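Local coordinates for putative DNA-binding protein (Salmonella typhimurium, PDB 2NMU), which is of unknown function but may bind DNA, and carries a domain conserved between plants and prokaryotes, at residues A[44-49]-A[122-127]. Sequence-based numbering, arbitrary orientation.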
ATOM      1  N   LEU A  44      -6.736  17.612   9.525  1.00 17.97           N
ATOM      2  CA  LEU A  44      -7.140  16.689   8.472  1.00 15.91           C
ATOM      3  C   LEU A  44      -8.482  16.045   8.844  1.00 15.84           C
ATOM      4  O   LEU A  44      -8.658  15.561   9.964  1.00 16.22           O
ATOM      5  CB  LEU A  44      -6.057  15.625   8.279  1.00 15.16           C
ATOM      6  CG  LEU A  44      -4.665  16.189   7.961  1.00 16.82           C
ATOM      7  CD1 LEU A  44      -3.691  15.047   7.701  1.00 17.01           C
ATOM      8  CD2 LEU A  44      -4.746  17.108   6.742  1.00 18.64           C
ATOM      9  N   ARG A  45      -9.422  16.036   7.901  1.00 14.75           N
ATOM     10  CA  ARG A  45     -10.749  15.483   8.153  1.00 15.60           C
ATOM     11  C   ARG A  45     -11.075  14.201   7.381  1.00 15.10           C
ATOM     12  O   ARG A  45     -12.060  13.532   7.683  1.00 15.15           O
ATOM     13  CB  ARG A  45     -11.828  16.528   7.834  1.00 21.32           C
ATOM     14  CG  ARG A  45     -11.696  17.856   8.575  1.00 26.89           C
ATOM     15  CD  ARG A  45     -11.632  17.663  10.082  1.00 31.67           C
ATOM     16  NE  ARG A  45     -12.772  16.917  10.613  1.00 37.76           N
ATOM     17  CZ  ARG A  45     -14.021  17.376  10.660  1.00 39.80           C
ATOM     18  NH1 ARG A  45     -14.307  18.591  10.207  1.00 40.89           N
ATOM     19  NH2 ARG A  45     -14.985  16.616  11.162  1.00 40.81           N
ATOM     20  N   ALA A  46     -10.262  13.865   6.388  1.00 15.56           N
ATOM     21  CA  ALA A  46     -10.498  12.664   5.587  1.00 15.15           C
ATOM     22  C   ALA A  46      -9.176  12.253   4.955  1.00 14.72           C
ATOM     23  O   ALA A  46      -8.952  12.455   3.761  1.00 14.72           O
ATOM     24  CB  ALA A  46     -11.537  12.957   4.505  1.00 15.90           C
ATOM     25  N   ALA A  47      -8.308  11.663   5.768  1.00 13.73           N
ATOM     26  CA  ALA A  47      -6.985  11.266   5.315  1.00 12.24           C
ATOM     27  C   ALA A  47      -6.757   9.762   5.269  1.00 12.55           C
ATOM     28  O   ALA A  47      -7.523   8.985   5.836  1.00 12.83           O
ATOM     29  CB  ALA A  47      -5.946  11.906   6.215  1.00  9.97           C
ATOM     30  N   TRP A  48      -5.695   9.357   4.580  1.00 11.32           N
ATOM     31  CA  TRP A  48      -5.351   7.942   4.500  1.00 11.44           C
ATOM     32  C   TRP A  48      -3.855   7.825   4.271  1.00 11.11           C
ATOM     33  O   TRP A  48      -3.216   8.768   3.804  1.00 10.58           O
ATOM     34  CB  TRP A  48      -6.134   7.251   3.370  1.00 11.00           C
ATOM     35  CG  TRP A  48      -5.499   7.279   2.001  1.00 11.65           C
ATOM     36  CD1 TRP A  48      -4.728   6.301   1.432  1.00 11.02           C
ATOM     37  CD2 TRP A  48      -5.618   8.317   1.019  1.00 11.35           C
ATOM     38  NE1 TRP A  48      -4.363   6.664   0.158  1.00 10.68           N
ATOM     39  CE2 TRP A  48      -4.893   7.896  -0.123  1.00 11.81           C
ATOM     40  CE3 TRP A  48      -6.266   9.562   0.991  1.00 10.67           C
ATOM     41  CZ2 TRP A  48      -4.797   8.674  -1.285  1.00  9.53           C
ATOM     42  CZ3 TRP A  48      -6.173  10.337  -0.166  1.00 10.12           C
ATOM     43  CH2 TRP A  48      -5.439   9.886  -1.291  1.00 10.67           C
ATOM     44  N   ILE A  49      -3.283   6.681   4.624  1.00 10.95           N
ATOM     45  CA  ILE A  49      -1.852   6.489   4.419  1.00 10.66           C
ATOM     46  C   ILE A  49      -1.648   6.074   2.967  1.00 12.80           C
ATOM     47  O   ILE A  49      -2.018   4.967   2.567  1.00 12.05           O
ATOM     48  CB  ILE A  49      -1.290   5.397   5.345  1.00  9.90           C
ATOM     49  CG1 ILE A  49      -1.722   5.668   6.791  1.00  9.68           C
ATOM     50  CG2 ILE A  49       0.243   5.380   5.250  1.00  9.72           C
ATOM     51  CD1 ILE A  49      -1.224   6.986   7.345  1.00 10.71           C
ATOM     52  N   ILE A 122       0.969  11.056   3.342  1.00 11.39           N
ATOM     53  CA  ILE A 122      -0.417  11.019   3.766  1.00 11.99           C
ATOM     54  C   ILE A 122      -1.279  11.848   2.832  1.00 11.83           C
ATOM     55  O   ILE A 122      -0.923  12.967   2.475  1.00 11.55           O
ATOM     56  CB  ILE A 122      -0.551  11.548   5.208  1.00 14.76           C
ATOM     57  CG1 ILE A 122       0.213  10.623   6.161  1.00 16.68           C
ATOM     58  CG2 ILE A 122      -2.022  11.641   5.605  1.00 14.72           C
ATOM     59  CD1 ILE A 122       0.311  11.139   7.586  1.00 19.56           C
ATOM     60  N   GLY A 123      -2.401  11.274   2.421  1.00 12.96           N
ATOM     61  CA  GLY A 123      -3.313  11.984   1.548  1.00 13.03           C
ATOM     62  C   GLY A 123      -4.497  12.498   2.342  1.00 13.36           C
ATOM     63  O   GLY A 123      -4.915  11.876   3.315  1.00 11.33           O
ATOM     64  N   GLU A 124      -5.013  13.654   1.936  1.00 12.31           N
ATOM     65  CA  GLU A 124      -6.176  14.278   2.566  1.00 12.87           C
ATOM     66  C   GLU A 124      -7.157  14.563   1.423  1.00 12.79           C
ATOM     67  O   GLU A 124      -6.751  15.025   0.361  1.00 13.13           O
ATOM     68  CB  GLU A 124      -5.777  15.586   3.261  1.00 13.25           C
ATOM     69  CG  GLU A 124      -6.950  16.521   3.557  1.00 16.37           C
ATOM     70  CD  GLU A 124      -7.802  16.075   4.732  1.00 18.17           C
ATOM     71  OE1 GLU A 124      -7.776  14.878   5.082  1.00 16.54           O
ATOM     72  OE2 GLU A 124      -8.518  16.929   5.303  1.00 18.37           O
ATOM     73  N   LEU A 125      -8.434  14.265   1.638  1.00 13.01           N
ATOM     74  CA  LEU A 125      -9.471  14.474   0.625  1.00 13.87           C
ATOM     75  C   LEU A 125     -10.305  15.683   1.048  1.00 14.91           C
ATOM     76  O   LEU A 125     -11.271  15.545   1.790  1.00 14.31           O
ATOM     77  CB  LEU A 125     -10.350  13.221   0.536  1.00 13.21           C
ATOM     78  CG  LEU A 125      -9.585  11.930   0.209  1.00 13.12           C
ATOM     79  CD1 LEU A 125     -10.445  10.713   0.521  1.00 15.60           C
ATOM     80  CD2 LEU A 125      -9.176  11.941  -1.254  1.00 13.74           C
ATOM     81  N   PRO A 126      -9.942  16.881   0.564  1.00 17.89           N
ATOM     82  CA  PRO A 126     -10.624  18.141   0.885  1.00 19.91           C
ATOM     83  C   PRO A 126     -12.139  18.191   0.714  1.00 20.57           C
ATOM     84  O   PRO A 126     -12.814  18.916   1.441  1.00 22.10           O
ATOM     85  CB  PRO A 126      -9.919  19.157  -0.016  1.00 21.68           C
ATOM     86  CG  PRO A 126      -8.555  18.564  -0.206  1.00 22.01           C
ATOM     87  CD  PRO A 126      -8.885  17.113  -0.434  1.00 20.29           C
ATOM     88  N   ALA A 127     -12.678  17.435  -0.238  1.00 20.43           N
ATOM     89  CA  ALA A 127     -14.117  17.458  -0.481  1.00 20.87           C
ATOM     90  C   ALA A 127     -14.922  16.538   0.429  1.00 20.45           C
ATOM     91  O   ALA A 127     -16.157  16.577   0.426  1.00 21.40           O
ATOM     92  CB  ALA A 127     -14.400  17.114  -1.942  1.00 21.86           C
TER
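Glu124 OE2 is gripped by two groups: the backbone N of Arg45, at 2.9 Å in a nearly straight hydrogen bond (169°), and Arg148 NH2, in a salt bridge. The other oxygen, Glu124 OE1, takes the backbone N of Ala46 at 3.0 Å. Both amides arrive on the syn side of the carboxylate, somewhat out of its plane. Glu124 starts with CG opposite its own backbone N (chi1 162°), then bends at chi2 (75°), which brings the carboxylate to the amides of Arg45 and Ala46. The two amide bonds and the salt bridge fix the rotation of the carboxylate. Leu44 CD2 lies against Glu124 CD at 3.8 Å.

Next along, Leu125 N donates to Ala46 O at 2.8 Å. Trp48 and Gly123 form an antiparallel hydrogen-bonded pair, flanked by the non-hydrogen-bonded pairs Ala47-Glu124 and Ile49-Ile122. Gly123 CA sits over one face of the Trp48 six-membered ring, a CH-pi contact 4.0 Å from its centroid. Leu125 CD2 meets Trp48 CZ3 at 3.6 Å, the two side chains crossing at about a right angle. Trp48 NE1 bonds to Ala50 O of the second subunit, which places this side of the sheet at a subunit interface. On the other side Ile122 packs on helix 31-42. Glu124 holds the 44-46 connection from that helix at the end of an antiparallel ladder, strands 47-56 and 114-124 of the PCC-domain sheet.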